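PDB 2RET: EpsJ from Vibrio vulnificus, which is a pseudopilin of the type 2 secretion system that forms a complex with the pseudopilin EpsI and probably takes part in building the pseudopilus. Local coordinates for residues Thr15-Glu20 and Leu153-Tyr158; Asn19-Ala24 and Pro117-Val122; Ser30-Ile35 and Ile66-Leu71; Ala147-Glu152 and Tyr165-Gly170. All blocks are in the same frame, centred on the assembly; numbering follows the deposited sequence.

Interaction 1. Residues Thr15-Glu20 and Leu153-Tyr158; sequences TARLNE and LTLKDY
A salt-bridge network joins the long N-terminal helix of this pseudopilin, helix 10-32, to the turn that follows strand 148-155. R17 and D157 reach out tip to tip, and the guanidinium grips the carboxylate side-on with two nitrogens, one to each oxygen. R17 NE meets D157 OD2 at 2.8 Å, while R17 NH2 gives D157 OD1 the straighter bond, 3.0 Å at 173°. Both oxygens use their syn lone pairs, yet the two planes are turned 39° apart, so NE's partner lies tilted out of the guanidinium plane. R17 leaves the helix with CG anti to the backbone N (chi1 170°) and bends at chi2, which carries the guanidinium across the gap. NH1 donates to E20 OE1, 2.9 Å away and one turn along the helix, and to S120 O. Two carboxylates thus share one cation, which probably eases the negative charge on both. L155 CD1 lies obliquely against R17 NH2. Y158 brings its ring edge up to R17 CG, and L18, crossing the Y158 side chain at about a right angle, sets CD2 3.6 Å from Y158 OH. The Y158 hydroxyl is hydrogen-bonded to E12 of the EpsI chain, whose F16 meets the ring edge-to-face, so this corner also belongs to the complex interface. D157 OD1 also accepts a hydrogen bond from the backbone N of Y158, 2.9 Å away and above the carboxylate plane.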
loop_
_atom_site.group_PDB
_atom_site.type_symbol
_atom_site.label_atom_id
_atom_site.label_comp_id
_atom_site.label_asym_id
_atom_site.label_seq_id
_atom_site.Cartn_x
_atom_site.Cartn_y
_atom_site.Cartn_z
ATOM N N THR B 15 23.036 -6.464 -35.424
ATOM C CA THR B 15 23.172 -5.983 -34.064
ATOM C C THR B 15 22.180 -4.845 -33.878
ATOM O O THR B 15 21.469 -4.837 -32.897
ATOM C CB THR B 15 24.638 -5.570 -33.732
ATOM O OG1 THR B 15 25.522 -6.666 -34.028
ATOM C CG2 THR B 15 24.792 -5.231 -32.281
ATOM N N ALA B 16 22.090 -3.925 -34.841
ATOM C CA ALA B 16 21.134 -2.801 -34.785
ATOM C C ALA B 16 19.671 -3.240 -34.738
ATOM O O ALA B 16 18.841 -2.608 -34.075
ATOM C CB ALA B 16 21.353 -1.830 -35.954
ATOM N N ARG B 17 19.358 -4.320 -35.441
ATOM C CA ARG B 17 18.032 -4.920 -35.397
ATOM C C ARG B 17 17.696 -5.540 -34.019
ATOM O O ARG B 17 16.588 -5.349 -33.489
ATOM C CB ARG B 17 17.905 -5.957 -36.521
ATOM C CG ARG B 17 16.678 -6.819 -36.467
ATOM C CD ARG B 17 15.433 -5.966 -36.494
ATOM N NE ARG B 17 14.251 -6.700 -36.917
ATOM C CZ ARG B 17 13.045 -6.157 -36.992
ATOM N NH1 ARG B 17 12.874 -4.900 -36.656
ATOM N NH2 ARG B 17 12.013 -6.863 -37.413
ATOM N N LEU B 18 18.630 -6.297 -33.452
ATOM C CA LEU B 18 18.424 -6.877 -32.126
ATOM C C LEU B 18 18.329 -5.817 -31.051
ATOM O O LEU B 18 17.613 -6.002 -30.089
ATOM C CB LEU B 18 19.550 -7.846 -31.729
ATOM C CG LEU B 18 19.460 -9.312 -32.143
ATOM C CD1 LEU B 18 20.646 -10.053 -31.508
ATOM C CD2 LEU B 18 18.131 -9.970 -31.781
ATOM N N ASN B 19 19.104 -4.749 -31.194
ATOM C CA ASN B 19 19.024 -3.570 -30.332
ATOM C C ASN B 19 17.659 -2.861 -30.422
ATOM O O ASN B 19 17.091 -2.442 -29.421
ATOM C CB ASN B 19 20.113 -2.563 -30.704
ATOM C CG ASN B 19 21.528 -2.961 -30.202
ATOM O OD1 ASN B 19 21.704 -3.858 -29.365
ATOM N ND2 ASN B 19 22.532 -2.279 -30.727
ATOM N N GLU B 20 17.138 -2.740 -31.635
ATOM C CA GLU B 20 15.811 -2.214 -31.869
ATOM C C GLU B 20 14.748 -3.022 -31.150
ATOM O O GLU B 20 13.847 -2.455 -30.511
ATOM C CB GLU B 20 15.522 -2.176 -33.363
ATOM C CG GLU B 20 14.220 -1.455 -33.746
ATOM C CD GLU B 20 13.819 -1.727 -35.182
ATOM O OE1 GLU B 20 14.408 -2.640 -35.774
ATOM O OE2 GLU B 20 12.925 -1.044 -35.721
ATOM N N LEU B 153 3.831 -10.769 -31.840
ATOM C CA LEU B 153 4.287 -10.034 -33.026
ATOM C C LEU B 153 4.816 -11.020 -34.050
ATOM O O LEU B 153 5.471 -11.980 -33.703
ATOM C CB LEU B 153 5.414 -9.064 -32.649
ATOM C CG LEU B 153 5.100 -8.089 -31.502
ATOM C CD1 LEU B 153 6.322 -7.276 -31.143
ATOM C CD2 LEU B 153 3.971 -7.195 -31.939
ATOM N N THR B 154 4.509 -10.772 -35.314
ATOM C CA THR B 154 5.049 -11.505 -36.437
ATOM C C THR B 154 6.026 -10.532 -37.117
ATOM O O THR B 154 5.628 -9.514 -37.717
ATOM C CB THR B 154 3.931 -11.951 -37.396
ATOM O OG1 THR B 154 2.963 -12.712 -36.659
ATOM C CG2 THR B 154 4.499 -12.798 -38.651
ATOM N N LEU B 155 7.311 -10.851 -36.949
ATOM C CA LEU B 155 8.393 -10.144 -37.574
ATOM C C LEU B 155 8.748 -10.794 -38.923
ATOM O O LEU B 155 8.715 -12.008 -39.080
ATOM C CB LEU B 155 9.621 -10.108 -36.666
ATOM C CG LEU B 155 9.530 -9.648 -35.207
ATOM C CD1 LEU B 155 10.920 -9.215 -34.682
ATOM C CD2 LEU B 155 8.481 -8.576 -34.995
ATOM N N LYS B 156 9.089 -9.952 -39.885
ATOM C CA LYS B 156 9.491 -10.364 -41.213
ATOM C C LYS B 156 10.690 -11.308 -41.201
ATOM O O LYS B 156 10.749 -12.275 -41.949
ATOM C CB LYS B 156 9.845 -9.123 -42.043
ATOM C CG LYS B 156 8.627 -8.364 -42.593
ATOM C CD LYS B 156 8.838 -7.980 -44.105
ATOM C CE LYS B 156 7.538 -8.063 -44.955
ATOM N NZ LYS B 156 7.821 -8.050 -46.480
ATOM N N ASP B 157 11.631 -10.989 -40.333
ATOM C CA ASP B 157 12.872 -11.725 -40.201
ATOM C C ASP B 157 12.760 -12.863 -39.164
ATOM O O ASP B 157 13.028 -14.013 -39.460
ATOM C CB ASP B 157 14.044 -10.779 -39.896
ATOM C CG ASP B 157 13.723 -9.703 -38.846
ATOM O OD1 ASP B 157 12.612 -9.649 -38.274
ATOM O OD2 ASP B 157 14.606 -8.857 -38.598
ATOM N N TYR B 158 12.336 -12.558 -37.963
ATOM C CA TYR B 158 12.347 -13.559 -36.880
ATOM C C TYR B 158 11.092 -14.455 -36.793
ATOM O O TYR B 158 11.125 -15.493 -36.126
ATOM C CB TYR B 158 12.621 -12.844 -35.553
ATOM C CG TYR B 158 14.053 -12.362 -35.467
ATOM C CD1 TYR B 158 15.091 -13.270 -35.371
ATOM C CD2 TYR B 158 14.373 -11.013 -35.482
ATOM C CE1 TYR B 158 16.401 -12.861 -35.294
ATOM C CE2 TYR B 158 15.708 -10.579 -35.401
ATOM C CZ TYR B 158 16.709 -11.514 -35.302
ATOM O OH TYR B 158 18.055 -11.134 -35.220
#

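Interaction 2. Residues Asn19-Ala24 and Pro117-Val122; sequences NELQRA and PLLSDV
The E20 carboxylate takes the backbone N-H of S120 from above its plane, N to OE2 3.0 Å and nearly straight at 170°, while R17 holds its other oxygen, OE1, in a salt bridge. S120 OG also stands 3.1 Å from E20 OE2. The R23 guanidinium has N19 O over one face, off toward the rim. E20 reaches the strand because CG is anti to the backbone N (chi1 -172°) and the chain stays extended beyond it; the L119 side chain crosses that of E20 obliquely, CD1 3.8 Å from E20 CD. The same methyl touches L21 CA, and L119 CD2 meets L21 CD1. A24 packs its CB against L118 CG at 3.8 Å, where the small side chain lets helix and strand come close. A water bridges E20 O and L118 O, donating to both. L118 and L119 both face L97 in a classic beta bulge, and both side chains reach the helix. Helical residues 19-24 run at 114° to strand residues 117-119, their axes 7.5 Å apart, so that helix 10-32 passes strand 114-119, an outermost strand of the six-stranded antiparallel sheet; L119 continues onto L153 and L155 of strand 148-155, and L118 onto Y90 of strand 79-93.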
loop_
_atom_site.group_PDB
_atom_site.type_symbol
_atom_site.label_atom_id
_atom_site.label_comp_id
_atom_site.label_asym_id
_atom_site.label_seq_id
_atom_site.Cartn_x
_atom_site.Cartn_y
_atom_site.Cartn_z
ATOM N N ASN B 19 19.104 -4.749 -31.194
ATOM C CA ASN B 19 19.024 -3.570 -30.332
ATOM C C ASN B 19 17.659 -2.861 -30.422
ATOM O O ASN B 19 17.091 -2.442 -29.421
ATOM C CB ASN B 19 20.113 -2.563 -30.704
ATOM C CG ASN B 19 21.528 -2.961 -30.202
ATOM O OD1 ASN B 19 21.704 -3.858 -29.365
ATOM N ND2 ASN B 19 22.532 -2.279 -30.727
ATOM N N GLU B 20 17.138 -2.740 -31.635
ATOM C CA GLU B 20 15.811 -2.214 -31.869
ATOM C C GLU B 20 14.748 -3.022 -31.150
ATOM O O GLU B 20 13.847 -2.455 -30.511
ATOM C CB GLU B 20 15.522 -2.176 -33.363
ATOM C CG GLU B 20 14.220 -1.455 -33.746
ATOM C CD GLU B 20 13.819 -1.727 -35.182
ATOM O OE1 GLU B 20 14.408 -2.640 -35.774
ATOM O OE2 GLU B 20 12.925 -1.044 -35.721
ATOM N N LEU B 21 14.855 -4.341 -31.271
ATOM C CA LEU B 21 13.924 -5.270 -30.652
ATOM C C LEU B 21 13.983 -5.242 -29.144
ATOM O O LEU B 21 12.984 -5.257 -28.490
ATOM C CB LEU B 21 14.231 -6.683 -31.129
ATOM C CG LEU B 21 13.309 -7.809 -30.678
ATOM C CD1 LEU B 21 11.806 -7.390 -30.773
ATOM C CD2 LEU B 21 13.607 -9.092 -31.496
ATOM N N GLN B 22 15.179 -5.221 -28.592
ATOM C CA GLN B 22 15.357 -5.044 -27.143
ATOM C C GLN B 22 14.634 -3.784 -26.655
ATOM O O GLN B 22 13.945 -3.820 -25.661
ATOM C CB GLN B 22 16.858 -4.955 -26.827
ATOM C CG GLN B 22 17.356 -5.661 -25.583
ATOM C CD GLN B 22 18.913 -5.685 -25.516
ATOM O OE1 GLN B 22 19.603 -5.971 -26.520
ATOM N NE2 GLN B 22 19.464 -5.392 -24.327
ATOM N N ARG B 23 14.816 -2.667 -27.364
ATOM C CA ARG B 23 14.119 -1.427 -27.052
ATOM C C ARG B 23 12.610 -1.542 -27.072
ATOM O O ARG B 23 11.948 -1.047 -26.171
ATOM C CB ARG B 23 14.556 -0.281 -27.969
ATOM C CG ARG B 23 15.816 0.375 -27.516
ATOM C CD ARG B 23 16.021 1.708 -28.178
ATOM N NE ARG B 23 16.027 1.563 -29.612
ATOM C CZ ARG B 23 17.092 1.231 -30.337
ATOM N NH1 ARG B 23 18.288 1.008 -29.780
ATOM N NH2 ARG B 23 16.953 1.112 -31.641
ATOM N N ALA B 24 12.084 -2.161 -28.119
ATOM C CA ALA B 24 10.651 -2.441 -28.246
ATOM C C ALA B 24 10.120 -3.248 -27.066
ATOM O O ALA B 24 9.080 -2.932 -26.537
ATOM C CB ALA B 24 10.354 -3.154 -29.574
ATOM N N PRO B 117 7.417 5.269 -33.319
ATOM C CA PRO B 117 7.840 4.116 -34.148
ATOM C C PRO B 117 8.727 3.169 -33.362
ATOM O O PRO B 117 9.906 3.450 -33.166
ATOM C CB PRO B 117 8.633 4.738 -35.301
ATOM C CG PRO B 117 8.674 6.198 -35.059
ATOM C CD PRO B 117 7.965 6.553 -33.800
ATOM N N LEU B 118 8.176 2.041 -32.937
ATOM C CA LEU B 118 8.880 1.153 -32.036
ATOM C C LEU B 118 9.678 0.032 -32.745
ATOM O O LEU B 118 10.785 -0.364 -32.308
ATOM C CB LEU B 118 7.849 0.554 -31.080
ATOM C CG LEU B 118 8.342 0.073 -29.731
ATOM C CD1 LEU B 118 9.222 1.147 -28.984
ATOM C CD2 LEU B 118 7.135 -0.287 -28.915
ATOM N N LEU B 119 9.115 -0.497 -33.823
ATOM C CA LEU B 119 9.699 -1.668 -34.457
ATOM C C LEU B 119 9.253 -1.814 -35.913
ATOM O O LEU B 119 8.085 -1.982 -36.206
ATOM C CB LEU B 119 9.327 -2.913 -33.625
ATOM C CG LEU B 119 10.051 -4.235 -33.761
ATOM C CD1 LEU B 119 11.487 -4.125 -33.338
ATOM C CD2 LEU B 119 9.278 -5.249 -32.891
ATOM N N SER B 120 10.233 -1.767 -36.805
ATOM C CA SER B 120 10.019 -1.906 -38.227
ATOM C C SER B 120 9.893 -3.378 -38.597
ATOM O O SER B 120 10.189 -4.260 -37.814
ATOM C CB SER B 120 11.181 -1.272 -38.987
ATOM O OG SER B 120 12.366 -1.945 -38.604
ATOM N N ASP B 121 9.389 -3.629 -39.780
ATOM C CA ASP B 121 9.186 -4.990 -40.273
ATOM C C ASP B 121 8.410 -5.898 -39.311
ATOM O O ASP B 121 8.841 -7.023 -38.996
ATOM C CB ASP B 121 10.522 -5.617 -40.673
ATOM C CG ASP B 121 11.084 -5.035 -41.972
ATOM O OD1 ASP B 121 10.378 -4.302 -42.715
ATOM O OD2 ASP B 121 12.253 -5.335 -42.251
ATOM N N VAL B 122 7.254 -5.396 -38.874
ATOM C CA VAL B 122 6.305 -6.164 -38.065
ATOM C C VAL B 122 5.081 -6.328 -38.937
ATOM O O VAL B 122 4.488 -5.362 -39.330
ATOM C CB VAL B 122 5.974 -5.457 -36.731
ATOM C CG1 VAL B 122 4.818 -6.153 -36.007
ATOM C CG2 VAL B 122 7.211 -5.457 -35.832
HETATM O O HOH W 1 12.704 0.123 -30.876
#

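Interaction 3. Residues Ser30-Ile35 and Ile66-Leu71; sequences SDFRQI and IMFARL
F68 projects from strand 64-74 as a knob between F32 and I35, near the C-terminal end of helix 10-32. Its tip rides over the rim of one F32 face, F68 CE1 lying 3.3 Å from F32 CE1, with the ring planes at an oblique 49°. I35 covers a face of the F68 ring, CD1 above the centre and CG1 in an off-centre CH-pi contact. I66 CG2 fits against the edge of F32. This is the buried seam where the helix lies on the six-stranded antiparallel sheet; Y90 and Y165 also meet the F32 ring. R70 folds back through a bend at chi3 (-75°) and fills the hollow beside S30 and D31. S30 O sits over the centre of one guanidinium face, and R70 NH1 forms a salt bridge to the anti lone pair of D31 OD1, 2.9 Å away. D31 has further partners in R99 and in the Y90 hydroxyl. R70 NE and NH2 both clasp L71 O, the shorter bond being 2.7 Å from NH2, which fixes the turn of the guanidinium. The Q34 side chain crosses R70 obliquely, and Q34 O receives L71 N at 2.8 Å, nearly along the C=O axis, beside a single backbone bridge between I35 and R70.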
loop_
_atom_site.group_PDB
_atom_site.type_symbol
_atom_site.label_atom_id
_atom_site.label_comp_id
_atom_site.label_asym_id
_atom_site.label_seq_id
_atom_site.Cartn_x
_atom_site.Cartn_y
_atom_site.Cartn_z
ATOM N N SER B 30 7.013 -2.224 -20.089
ATOM C CA SER B 30 6.617 -1.099 -19.247
ATOM C C SER B 30 5.102 -0.898 -19.293
ATOM O O SER B 30 4.504 -0.581 -18.269
ATOM C CB SER B 30 7.360 0.199 -19.620
ATOM O OG SER B 30 6.875 0.803 -20.844
ATOM N N ASP B 31 4.504 -1.092 -20.469
ATOM C CA ASP B 31 3.083 -0.810 -20.696
ATOM C C ASP B 31 2.180 -1.962 -20.249
ATOM O O ASP B 31 1.270 -1.777 -19.463
ATOM C CB ASP B 31 2.795 -0.511 -22.174
ATOM C CG ASP B 31 3.287 0.845 -22.627
ATOM O OD1 ASP B 31 3.407 1.791 -21.813
ATOM O OD2 ASP B 31 3.536 0.985 -23.853
ATOM N N PHE B 32 2.433 -3.141 -20.781
ATOM C CA PHE B 32 1.577 -4.272 -20.549
ATOM C C PHE B 32 1.662 -4.844 -19.129
ATOM O O PHE B 32 0.714 -5.519 -18.670
ATOM C CB PHE B 32 1.831 -5.348 -21.588
ATOM C CG PHE B 32 1.308 -5.010 -22.935
ATOM C CD1 PHE B 32 -0.021 -5.190 -23.228
ATOM C CD2 PHE B 32 2.157 -4.560 -23.933
ATOM C CE1 PHE B 32 -0.513 -4.883 -24.484
ATOM C CE2 PHE B 32 1.663 -4.215 -25.179
ATOM C CZ PHE B 32 0.319 -4.386 -25.458
ATOM N N ARG B 33 2.768 -4.602 -18.433
ATOM C CA ARG B 33 2.846 -4.989 -17.036
ATOM C C ARG B 33 2.157 -3.984 -16.077
ATOM O O ARG B 33 1.966 -4.299 -14.901
ATOM C CB ARG B 33 4.295 -5.214 -16.605
ATOM C CG ARG B 33 4.966 -6.420 -17.216
ATOM C CD ARG B 33 6.394 -6.382 -16.783
ATOM N NE ARG B 33 7.297 -7.407 -17.295
ATOM C CZ ARG B 33 7.538 -8.582 -16.712
ATOM N NH1 ARG B 33 6.922 -8.955 -15.604
ATOM N NH2 ARG B 33 8.436 -9.394 -17.250
ATOM N N GLN B 34 1.818 -2.798 -16.572
ATOM C CA GLN B 34 1.240 -1.744 -15.756
ATOM C C GLN B 34 -0.165 -1.344 -16.231
ATOM O O GLN B 34 -0.595 -0.193 -16.061
ATOM C CB GLN B 34 2.198 -0.542 -15.710
ATOM C CG GLN B 34 3.567 -0.942 -15.113
ATOM C CD GLN B 34 4.193 0.143 -14.339
ATOM O OE1 GLN B 34 4.153 0.172 -13.092
ATOM N NE2 GLN B 34 4.783 1.071 -15.053
ATOM N N ILE B 35 -0.887 -2.319 -16.761
ATOM C CA ILE B 35 -2.277 -2.125 -17.201
ATOM C C ILE B 35 -3.159 -1.778 -15.995
ATOM O O ILE B 35 -3.068 -2.424 -14.952
ATOM C CB ILE B 35 -2.852 -3.390 -17.923
ATOM C CG1 ILE B 35 -2.073 -3.647 -19.217
ATOM C CG2 ILE B 35 -4.366 -3.223 -18.248
ATOM C CD1 ILE B 35 -2.682 -4.779 -20.122
ATOM N N ILE B 66 -4.736 -2.182 -30.292
ATOM C CA ILE B 66 -5.091 -2.347 -28.865
ATOM C C ILE B 66 -4.943 -0.995 -28.163
ATOM O O ILE B 66 -4.110 -0.162 -28.536
ATOM C CB ILE B 66 -4.270 -3.516 -28.159
ATOM C CG1 ILE B 66 -4.875 -3.917 -26.817
ATOM C CG2 ILE B 66 -2.811 -3.186 -27.988
ATOM C CD1 ILE B 66 -4.375 -5.254 -26.280
HETATM N N MSE B 67 -5.809 -0.755 -27.176
HETATM C CA MSE B 67 -5.743 0.450 -26.382
HETATM C C MSE B 67 -6.207 0.149 -24.991
HETATM O O MSE B 67 -7.204 -0.550 -24.807
HETATM C CB MSE B 67 -6.578 1.590 -26.991
HETATM C CG MSE B 67 -6.285 2.967 -26.321
HETATM SE SE MSE B 67 -7.373 4.442 -27.017
HETATM C CE MSE B 67 -9.189 3.918 -26.450
ATOM N N PHE B 68 -5.504 0.741 -24.023
ATOM C CA PHE B 68 -5.781 0.546 -22.604
ATOM C C PHE B 68 -5.204 1.672 -21.709
ATOM O O PHE B 68 -4.304 2.423 -22.107
ATOM C CB PHE B 68 -5.279 -0.849 -22.147
ATOM C CG PHE B 68 -3.811 -1.120 -22.443
ATOM C CD1 PHE B 68 -3.429 -1.802 -23.601
ATOM C CD2 PHE B 68 -2.814 -0.729 -21.549
ATOM C CE1 PHE B 68 -2.089 -2.069 -23.871
ATOM C CE2 PHE B 68 -1.476 -0.991 -21.800
ATOM C CZ PHE B 68 -1.101 -1.650 -22.949
ATOM N N ALA B 69 -5.740 1.781 -20.493
ATOM C CA ALA B 69 -5.194 2.684 -19.453
ATOM C C ALA B 69 -4.005 2.014 -18.797
ATOM O O ALA B 69 -3.971 0.817 -18.670
ATOM C CB ALA B 69 -6.285 3.021 -18.428
ATOM N N ARG B 70 -2.982 2.769 -18.413
ATOM C CA ARG B 70 -1.905 2.185 -17.662
ATOM C C ARG B 70 -1.477 3.092 -16.499
ATOM O O ARG B 70 -1.677 4.321 -16.572
ATOM C CB ARG B 70 -0.719 1.825 -18.592
ATOM C CG ARG B 70 -0.030 2.983 -19.297
ATOM C CD ARG B 70 1.416 2.662 -19.590
ATOM N NE ARG B 70 2.208 2.745 -18.399
ATOM C CZ ARG B 70 3.534 2.917 -18.325
ATOM N NH1 ARG B 70 4.328 2.978 -19.387
ATOM N NH2 ARG B 70 4.082 2.985 -17.135
ATOM N N LEU B 71 -0.922 2.482 -15.438
ATOM C CA LEU B 71 -0.218 3.229 -14.395
ATOM C C LEU B 71 0.983 3.935 -15.025
ATOM O O LEU B 71 1.904 3.290 -15.499
ATOM C CB LEU B 71 0.229 2.328 -13.203
ATOM C CG LEU B 71 1.005 3.058 -12.068
ATOM C CD1 LEU B 71 0.285 4.310 -11.484
ATOM C CD2 LEU B 71 1.402 2.100 -10.907
#

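Interaction 4. Residues Ala147-Glu152 and Tyr165-Gly170; sequences AAISVE and YLTPEG
Strands 148-155 and 159-166 form an antiparallel beta hairpin at one side of the four-stranded sheet, and this contact is the hairpin's open end. A147, just before the strand, uses its carbonyl O three ways. It accepts T167 N at 3.2 Å from above the carbonyl plane, accepts a hydrogen bond from a water that also donates to T167 O, and receives a CA-H...O contact from L166. A148 stands opposite L166 as a non-hydrogen-bonded pair, their side chains on one face with A148 CB 3.7 Å from L166 CD2. Outside the pair, L166 packs on M29 of the EpsI chain and on P76 of the second subunit. I149 pairs with Y165 through two backbone bonds, I149 N to Y165 O at 2.9 Å and Y165 N to I149 O at 2.8 Å, each nearly along its C=O axis. The I149 side chain lies on the face shared with Y165, and its tip swings along the hairpin to T167 rather than to the ring. V151, next on that face, sets CG2 at the edge of the Y165 ring, 3.9 Å from CE2. M28 and F32 of helix 10-32 pack on both V151 and Y165, so the two side chains help bind sheet to helix. T167 OG1, hydrogen-bonded to P146 O, lies between the backbone N and the carbonyl carbon (chi1 59°), which leaves CG2 anti to the carbonyl carbon. The I149 and T167 side chains cross at about a right angle, I149 CD1 3.4 Å from T167 CG2, tighter than usual carbon contact.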
loop_
_atom_site.group_PDB
_atom_site.type_symbol
_atom_site.label_atom_id
_atom_site.label_comp_id
_atom_site.label_asym_id
_atom_site.label_seq_id
_atom_site.Cartn_x
_atom_site.Cartn_y
_atom_site.Cartn_z
ATOM N N ALA B 147 -7.004 -12.274 -16.515
ATOM C CA ALA B 147 -5.914 -12.607 -15.583
ATOM C C ALA B 147 -4.511 -12.466 -16.258
ATOM O O ALA B 147 -3.520 -12.160 -15.600
ATOM C CB ALA B 147 -6.128 -14.062 -15.005
ATOM N N ALA B 148 -4.470 -12.690 -17.569
ATOM C CA ALA B 148 -3.248 -12.623 -18.382
ATOM C C ALA B 148 -3.569 -12.228 -19.835
ATOM O O ALA B 148 -4.676 -12.404 -20.324
ATOM C CB ALA B 148 -2.498 -13.950 -18.354
ATOM N N ILE B 149 -2.565 -11.669 -20.492
ATOM C CA ILE B 149 -2.630 -11.199 -21.860
ATOM C C ILE B 149 -1.345 -11.703 -22.542
ATOM O O ILE B 149 -0.281 -11.624 -21.979
ATOM C CB ILE B 149 -2.731 -9.620 -21.877
ATOM C CG1 ILE B 149 -4.071 -9.183 -21.268
ATOM C CG2 ILE B 149 -2.731 -9.031 -23.283
ATOM C CD1 ILE B 149 -3.998 -7.839 -20.533
ATOM N N SER B 150 -1.480 -12.225 -23.748
ATOM C CA SER B 150 -0.367 -12.693 -24.573
ATOM C C SER B 150 -0.361 -11.775 -25.790
ATOM O O SER B 150 -1.342 -11.685 -26.510
ATOM C CB SER B 150 -0.568 -14.164 -25.035
ATOM O OG SER B 150 0.510 -14.613 -25.887
ATOM N N VAL B 151 0.755 -11.088 -25.973
ATOM C CA VAL B 151 0.976 -10.201 -27.087
ATOM C C VAL B 151 1.945 -10.897 -28.031
ATOM O O VAL B 151 3.070 -11.174 -27.662
ATOM C CB VAL B 151 1.512 -8.830 -26.599
ATOM C CG1 VAL B 151 1.743 -7.882 -27.821
ATOM C CG2 VAL B 151 0.502 -8.225 -25.600
ATOM N N GLU B 152 1.471 -11.201 -29.243
ATOM C CA GLU B 152 2.288 -11.808 -30.272
ATOM C C GLU B 152 2.559 -10.874 -31.461
ATOM O O GLU B 152 1.665 -10.298 -32.012
ATOM C CB GLU B 152 1.620 -13.087 -30.766
ATOM C CG GLU B 152 2.466 -13.847 -31.779
ATOM C CD GLU B 152 1.772 -15.096 -32.241
ATOM O OE1 GLU B 152 0.793 -14.974 -33.035
ATOM O OE2 GLU B 152 2.206 -16.186 -31.776
ATOM N N TYR B 165 1.760 -11.427 -20.096
ATOM C CA TYR B 165 1.798 -10.472 -19.004
ATOM C C TYR B 165 0.598 -10.685 -18.097
ATOM O O TYR B 165 -0.506 -10.938 -18.594
ATOM C CB TYR B 165 1.706 -9.050 -19.561
ATOM C CG TYR B 165 2.712 -8.677 -20.605
ATOM C CD1 TYR B 165 3.979 -8.221 -20.240
ATOM C CD2 TYR B 165 2.388 -8.723 -21.955
ATOM C CE1 TYR B 165 4.912 -7.870 -21.191
ATOM C CE2 TYR B 165 3.299 -8.374 -22.916
ATOM C CZ TYR B 165 4.556 -7.920 -22.530
ATOM O OH TYR B 165 5.468 -7.537 -23.471
ATOM N N LEU B 166 0.809 -10.606 -16.778
ATOM C CA LEU B 166 -0.297 -10.737 -15.819
ATOM C C LEU B 166 -0.856 -9.375 -15.482
ATOM O O LEU B 166 -0.142 -8.412 -15.521
ATOM C CB LEU B 166 0.137 -11.439 -14.542
ATOM C CG LEU B 166 0.754 -12.837 -14.678
ATOM C CD1 LEU B 166 0.806 -13.493 -13.291
ATOM C CD2 LEU B 166 0.036 -13.713 -15.657
ATOM N N THR B 167 -2.155 -9.296 -15.217
ATOM C CA THR B 167 -2.816 -8.040 -14.916
ATOM C C THR B 167 -3.089 -7.947 -13.447
ATOM O O THR B 167 -3.007 -8.949 -12.726
ATOM C CB THR B 167 -4.180 -7.907 -15.622
ATOM O OG1 THR B 167 -5.027 -8.987 -15.215
ATOM C CG2 THR B 167 -4.015 -7.829 -17.148
ATOM N N PRO B 168 -3.395 -6.733 -12.969
ATOM C CA PRO B 168 -3.806 -6.629 -11.553
ATOM C C PRO B 168 -5.207 -7.194 -11.279
ATOM O O PRO B 168 -6.105 -7.122 -12.135
ATOM C CB PRO B 168 -3.751 -5.136 -11.274
ATOM C CG PRO B 168 -3.983 -4.488 -12.617
ATOM C CD PRO B 168 -3.314 -5.414 -13.627
ATOM N N GLU B 169 -5.371 -7.750 -10.077
ATOM C CA GLU B 169 -6.660 -8.298 -9.656
ATOM C C GLU B 169 -7.575 -7.163 -9.236
ATOM O O GLU B 169 -7.109 -6.133 -8.723
ATOM C CB GLU B 169 -6.494 -9.334 -8.537
ATOM C CG GLU B 169 -5.591 -10.502 -8.964
ATOM C CD GLU B 169 -5.899 -11.802 -8.219
ATOM O OE1 GLU B 169 -7.016 -12.346 -8.425
ATOM O OE2 GLU B 169 -5.028 -12.276 -7.438
ATOM N N GLY B 170 -8.870 -7.351 -9.486
ATOM C CA GLY B 170 -9.903 -6.395 -9.080
ATOM C C GLY B 170 -11.074 -6.311 -10.041
ATOM O O GLY B 170 -10.930 -6.531 -11.249
HETATM O O HOH W 2 -3.373 -11.828 -12.983
#

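Overall arrangement
From the N terminus, helix 10-32 opens three of the contacts. Interaction 1 closes the longest loop, from 15-20 to 153-158; interaction 2 starts from the same stretch, shares N19 and E20, and closes at 117-122. Interaction 3 closes the short loop from 30-35 to 66-71, nested inside both. Interaction 4 pairs 147-152 with 165-170, following interactions 2 and 3 in series but crossing interaction 1. Interactions 1 and 2 touch, with a probable hydrogen bond from K156 N to D121 O; interactions 3 and 4 meet through F32 and Y165. Interactions 2 and 3 fasten the helix to the six-stranded sheet, while interaction 1 ties it to the four-stranded sheet's hairpin, whose open end interaction 4 closes.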